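PDB 3H7M: sensor protein from Geobacter sulfurreducens, which probably acts as a sensor histidine kinase that phosphorylates a protein histidine using ATP, this chain being its sensor domain, built like a periplasmic binding protein. Local coordinates for residues 11-16 with 206-211; 41-46 with 213-218. All coordinates share one frame; numbering follows the deposited sequence.

Interaction 1: 11-16 with 206-211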
loop_
_atom_site.group_PDB
_atom_site.type_symbol
_atom_site.label_atom_id
_atom_site.label_comp_id
_atom_site.label_asym_id
_atom_site.label_seq_id
_atom_site.Cartn_x
_atom_site.Cartn_y
_atom_site.Cartn_z
ATOM N N ARG A 11 8.174 2.541 25.563
ATOM C CA ARG A 11 7.271 1.413 25.371
ATOM C C ARG A 11 7.324 1.019 23.892
ATOM O O ARG A 11 6.873 1.777 23.032
ATOM C CB ARG A 11 5.839 1.823 25.723
ATOM C CG ARG A 11 4.799 0.751 25.421
ATOM C CD ARG A 11 3.388 1.203 25.787
ATOM N NE ARG A 11 2.440 0.088 25.766
ATOM C CZ ARG A 11 2.529 -0.989 26.544
ATOM N NH1 ARG A 11 3.526 -1.107 27.415
ATOM N NH2 ARG A 11 1.621 -1.954 26.449
ATOM N N THR A 12 7.873 -0.153 23.594
ATOM C CA THR A 12 7.966 -0.619 22.212
ATOM C C THR A 12 6.731 -0.307 21.372
ATOM O O THR A 12 5.604 -0.652 21.744
ATOM C CB THR A 12 8.187 -2.141 22.146
ATOM O OG1 THR A 12 9.548 -2.440 22.483
ATOM C CG2 THR A 12 7.870 -2.672 20.740
ATOM N N ILE A 13 6.948 0.357 20.241
ATOM C CA ILE A 13 5.844 0.670 19.339
ATOM C C ILE A 13 5.716 -0.493 18.363
ATOM O O ILE A 13 6.707 -0.921 17.748
ATOM C CB ILE A 13 6.092 1.957 18.539
ATOM C CG1 ILE A 13 5.997 3.164 19.463
ATOM C CG2 ILE A 13 5.066 2.095 17.436
ATOM C CD1 ILE A 13 7.164 3.276 20.400
ATOM N N VAL A 14 4.501 -1.011 18.242
ATOM C CA VAL A 14 4.248 -2.127 17.348
ATOM C C VAL A 14 3.729 -1.627 16.023
ATOM O O VAL A 14 2.686 -0.971 15.958
ATOM C CB VAL A 14 3.250 -3.094 17.944
ATOM C CG1 VAL A 14 2.896 -4.167 16.924
ATOM C CG2 VAL A 14 3.869 -3.727 19.165
ATOM N N VAL A 15 4.466 -1.959 14.968
ATOM C CA VAL A 15 4.138 -1.512 13.627
ATOM C C VAL A 15 3.427 -2.527 12.747
ATOM O O VAL A 15 3.958 -3.606 12.437
ATOM C CB VAL A 15 5.395 -1.043 12.896
ATOM C CG1 VAL A 15 4.993 -0.270 11.647
ATOM C CG2 VAL A 15 6.240 -0.190 13.828
ATOM N N GLY A 16 2.218 -2.158 12.340
ATOM C CA GLY A 16 1.442 -3.032 11.490
ATOM C C GLY A 16 1.671 -2.706 10.026
ATOM O O GLY A 16 2.100 -1.598 9.679
ATOM N N ALA A 206 2.074 12.629 16.264
ATOM C CA ALA A 206 3.079 13.690 16.167
ATOM C C ALA A 206 4.496 13.152 16.212
ATOM O O ALA A 206 5.435 13.742 15.665
ATOM C CB ALA A 206 2.872 14.706 17.299
ATOM N N ARG A 207 4.638 12.027 16.883
ATOM C CA ARG A 207 5.928 11.395 17.009
ATOM C C ARG A 207 6.374 11.018 15.584
ATOM O O ARG A 207 7.493 11.329 15.156
ATOM C CB ARG A 207 5.765 10.163 17.893
ATOM C CG ARG A 207 7.026 9.663 18.547
ATOM C CD ARG A 207 7.265 10.256 19.929
ATOM N NE ARG A 207 8.282 9.466 20.623
ATOM C CZ ARG A 207 8.064 8.263 21.161
ATOM N NH1 ARG A 207 6.855 7.706 21.102
ATOM N NH2 ARG A 207 9.063 7.600 21.738
ATOM N N PHE A 208 5.476 10.389 14.834
ATOM C CA PHE A 208 5.790 9.986 13.466
ATOM C C PHE A 208 5.886 11.126 12.477
ATOM O O PHE A 208 6.798 11.150 11.642
ATOM C CB PHE A 208 4.781 8.940 12.985
ATOM C CG PHE A 208 5.109 7.549 13.455
ATOM C CD1 PHE A 208 6.035 6.769 12.765
ATOM C CD2 PHE A 208 4.594 7.063 14.645
ATOM C CE1 PHE A 208 6.447 5.525 13.267
ATOM C CE2 PHE A 208 5.001 5.823 15.157
ATOM C CZ PHE A 208 5.926 5.056 14.469
ATOM N N SER A 209 4.986 12.096 12.588
ATOM C CA SER A 209 4.994 13.214 11.658
ATOM C C SER A 209 6.303 13.965 11.760
ATOM O O SER A 209 6.886 14.378 10.758
ATOM C CB SER A 209 3.835 14.163 11.961
ATOM O OG SER A 209 2.635 13.439 12.149
ATOM N N GLU A 210 6.754 14.135 12.991
ATOM C CA GLU A 210 7.992 14.838 13.270
ATOM C C GLU A 210 9.183 14.066 12.677
ATOM O O GLU A 210 10.079 14.654 12.055
ATOM C CB GLU A 210 8.135 14.988 14.789
ATOM C CG GLU A 210 9.044 16.116 15.242
ATOM C CD GLU A 210 9.138 16.220 16.765
ATOM O OE1 GLU A 210 8.114 15.990 17.450
ATOM O OE2 GLU A 210 10.234 16.542 17.275
ATOM N N GLY A 211 9.197 12.748 12.881
ATOM C CA GLY A 211 10.270 11.937 12.319
ATOM C C GLY A 211 10.291 12.073 10.794
ATOM O O GLY A 211 11.341 12.290 10.187
#
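Ile13 meets Phe208 and Arg207 where helix 202-218, late in the chain, packs over the first strand of the periplasmic-binding-protein fold. The backbones stay well apart: the nearest pair of CA atoms, those of Ile13 and Arg207, is 11.0 Å apart, so side chains alone span the gap. Ile13 buries the most surface and its two branches divide the work. With chi1 at -71°, CG2 lies anti to the backbone N and comes to the edge of the Phe208 ring, near its plane, at 4.3 Å from CZ; CE2 follows at 4.4 Å from the same methyl. This is an apolar edge contact rather than packing over the ring face. Tyr195 stacks on the Phe208 ring, while Val73 and Ile44 also touch it, so residues of several elements surround the phenyl group. Strand 13-18 is itself tied to strand 52-57 by backbone bonds, among them those of Ile13 and Val15 with Glu53, which sets the position of Ile13 under the helix. The polar end of Arg207 is held by the carbonyl of Arg9 through NH2. On the other branch of Ile13, the one running through CG1, CD1 comes to 4.5 Å from Arg207 NH1, obliquely to the guanidinium.

Interaction 2: 41-46 with 213-218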
loop_
_atom_site.group_PDB
_atom_site.type_symbol
_atom_site.label_atom_id
_atom_site.label_comp_id
_atom_site.label_asym_id
_atom_site.label_seq_id
_atom_site.Cartn_x
_atom_site.Cartn_y
_atom_site.Cartn_z
ATOM N N THR A 41 10.324 3.574 8.447
ATOM C CA THR A 41 9.992 3.410 9.839
ATOM C C THR A 41 11.236 3.214 10.700
ATOM O O THR A 41 11.342 3.802 11.762
ATOM C CB THR A 41 9.087 2.226 10.030
ATOM O OG1 THR A 41 7.829 2.516 9.430
ATOM C CG2 THR A 41 8.901 1.927 11.535
ATOM N N ARG A 42 12.181 2.395 10.251
ATOM C CA ARG A 42 13.373 2.202 11.052
ATOM C C ARG A 42 14.124 3.501 11.158
ATOM O O ARG A 42 14.658 3.830 12.226
ATOM C CB ARG A 42 14.307 1.141 10.463
ATOM C CG ARG A 42 13.803 -0.289 10.611
ATOM C CD ARG A 42 14.937 -1.302 10.465
ATOM N NE ARG A 42 14.469 -2.682 10.619
ATOM C CZ ARG A 42 14.387 -3.558 9.620
ATOM N NH1 ARG A 42 14.747 -3.205 8.391
ATOM N NH2 ARG A 42 13.934 -4.784 9.841
ATOM N N ALA A 43 14.165 4.255 10.065
ATOM C CA ALA A 43 14.905 5.503 10.110
ATOM C C ALA A 43 14.235 6.470 11.080
ATOM O O ALA A 43 14.912 7.158 11.829
ATOM C CB ALA A 43 15.020 6.132 8.724
ATOM N N ILE A 44 12.907 6.511 11.067
ATOM C CA ILE A 44 12.163 7.398 11.949
ATOM C C ILE A 44 12.391 6.986 13.411
ATOM O O ILE A 44 12.621 7.831 14.278
ATOM C CB ILE A 44 10.651 7.341 11.619
ATOM C CG1 ILE A 44 10.355 8.185 10.377
ATOM C CG2 ILE A 44 9.826 7.796 12.809
ATOM C CD1 ILE A 44 8.880 8.169 9.965
ATOM N N ALA A 45 12.333 5.682 13.667
ATOM C CA ALA A 45 12.528 5.144 15.008
ATOM C C ALA A 45 13.867 5.607 15.505
ATOM O O ALA A 45 14.041 5.950 16.667
ATOM C CB ALA A 45 12.507 3.650 14.973
ATOM N N GLU A 46 14.822 5.643 14.598
ATOM C CA GLU A 46 16.131 6.050 15.005
ATOM C C GLU A 46 16.235 7.516 15.340
ATOM O O GLU A 46 16.887 7.854 16.315
ATOM C CB GLU A 46 17.168 5.688 13.955
ATOM C CG GLU A 46 18.536 6.050 14.397
ATOM C CD GLU A 46 19.596 5.380 13.595
ATOM O OE1 GLU A 46 19.526 5.451 12.349
ATOM O OE2 GLU A 46 20.510 4.795 14.213
ATOM N N ALA A 213 9.098 14.503 8.972
ATOM C CA ALA A 213 9.538 15.846 8.647
ATOM C C ALA A 213 11.051 15.953 8.791
ATOM O O ALA A 213 11.717 16.599 7.985
ATOM C CB ALA A 213 8.833 16.859 9.559
ATOM N N ILE A 214 11.602 15.303 9.816
ATOM C CA ILE A 214 13.043 15.363 10.019
ATOM C C ILE A 214 13.789 14.683 8.880
ATOM O O ILE A 214 14.721 15.265 8.308
ATOM C CB ILE A 214 13.450 14.722 11.348
ATOM C CG1 ILE A 214 12.962 15.580 12.517
ATOM C CG2 ILE A 214 14.935 14.571 11.392
ATOM C CD1 ILE A 214 13.293 15.010 13.870
ATOM N N LEU A 215 13.387 13.453 8.553
ATOM C CA LEU A 215 14.013 12.739 7.413
ATOM C C LEU A 215 13.985 13.594 6.133
ATOM O O LEU A 215 14.950 13.615 5.372
ATOM C CB LEU A 215 13.292 11.412 7.138
ATOM C CG LEU A 215 13.430 10.392 8.266
ATOM C CD1 LEU A 215 12.701 9.110 7.932
ATOM C CD2 LEU A 215 14.915 10.161 8.536
ATOM N N ARG A 216 12.889 14.317 5.898
ATOM C CA ARG A 216 12.847 15.152 4.705
ATOM C C ARG A 216 13.829 16.311 4.743
ATOM O O ARG A 216 14.451 16.624 3.736
ATOM C CB ARG A 216 11.446 15.671 4.459
ATOM C CG ARG A 216 10.442 14.570 4.168
ATOM C CD ARG A 216 9.025 15.126 4.050
ATOM N NE ARG A 216 8.500 14.975 2.696
ATOM C CZ ARG A 216 7.576 14.088 2.337
ATOM N NH1 ARG A 216 7.054 13.261 3.233
ATOM N NH2 ARG A 216 7.190 14.018 1.069
ATOM N N LYS A 217 14.015 16.944 5.894
ATOM C CA LYS A 217 14.952 18.067 5.931
ATOM C C LYS A 217 16.417 17.673 5.960
ATOM O O LYS A 217 17.290 18.500 5.657
ATOM C CB LYS A 217 14.650 18.986 7.115
ATOM C CG LYS A 217 13.230 19.507 7.092
ATOM C CD LYS A 217 13.010 20.625 8.097
ATOM C CE LYS A 217 11.632 21.230 7.945
ATOM N NZ LYS A 217 11.731 22.460 7.124
ATOM N N THR A 218 16.715 16.421 6.310
ATOM C CA THR A 218 18.128 16.023 6.368
ATOM C C THR A 218 18.623 15.362 5.107
ATOM O O THR A 218 19.833 15.207 4.920
ATOM C CB THR A 218 18.424 15.047 7.537
ATOM O OG1 THR A 218 17.712 13.820 7.330
ATOM C CG2 THR A 218 18.009 15.660 8.877
#
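Between 41-46 and 213-218 the nearest CA atoms are those of Ile44 and Leu215, 7.2 Å apart, a spacing that lets small and branched aliphatic side chains meet directly. Leu215 contributes most to the contact: its CB points at the other helix and it buries more surface than either partner. Its CG lies anti to the carbonyl carbon (chi1 -66°) and chi2 is extended, which carries CD1 forward to the tip of the side chain. There CD1 touches two consecutive residues of helix 36-48, 3.5 Å from Ile44 CG1 and 3.9 Å from Ala43 CB. The second methyl, CD2, also reaches Ala43, at 4.0 Å from its CB, so both leucine methyls touch the alanine methyl. Against Ile44 the meeting is different: the two side chains cross at about a right angle, and the leucine methyl presses on the middle of the isoleucine chain, at CG1, instead of on its terminal methyl. The 3.5 Å separation marks the tightest point of the contact.

Helix 220-227 also packs against these residues, with Gln220 touching both Ala43 and Leu215, Ile224 touching Ala43, and Tyr221 touching Leu215 and sharing a backbone hydrogen bond with it. The contact thereby joins helix 36-48, which follows strand 33-34 in this solute-binding-protein fold, to the C-terminal helical region. No hydrogen bond or salt bridge links the two segments; all three touching residues are buried and aliphatic, which implies that the fit rests on the shape of one leucine against an alanine and an isoleucine, with dispersion and the exclusion of water as the probable sources of stability.

How the interactions relate
Helix 202-218 serves both contacts, laying its earlier turns on strand 13-18 in interaction 1 and its final turns on helix 36-48 in interaction 2; the centres are 11 Å apart. The two contacts adjoin through Ile44: Ile44 CG2 lies 3.9 Å from Phe208 CD1, and Ile44 CG1 lies 3.9 Å from Gly211 C. A further touch, Val15 CG2 to Thr41 CG2 at 4.1 Å, links the strand of one to the helix of the other. Each buries a similar, modest area. Interaction 2 is wholly interior and aliphatic, with its helices close. Interaction 1 bridges a wider gap with an aromatic ring and grades outward to a partly exposed arginine.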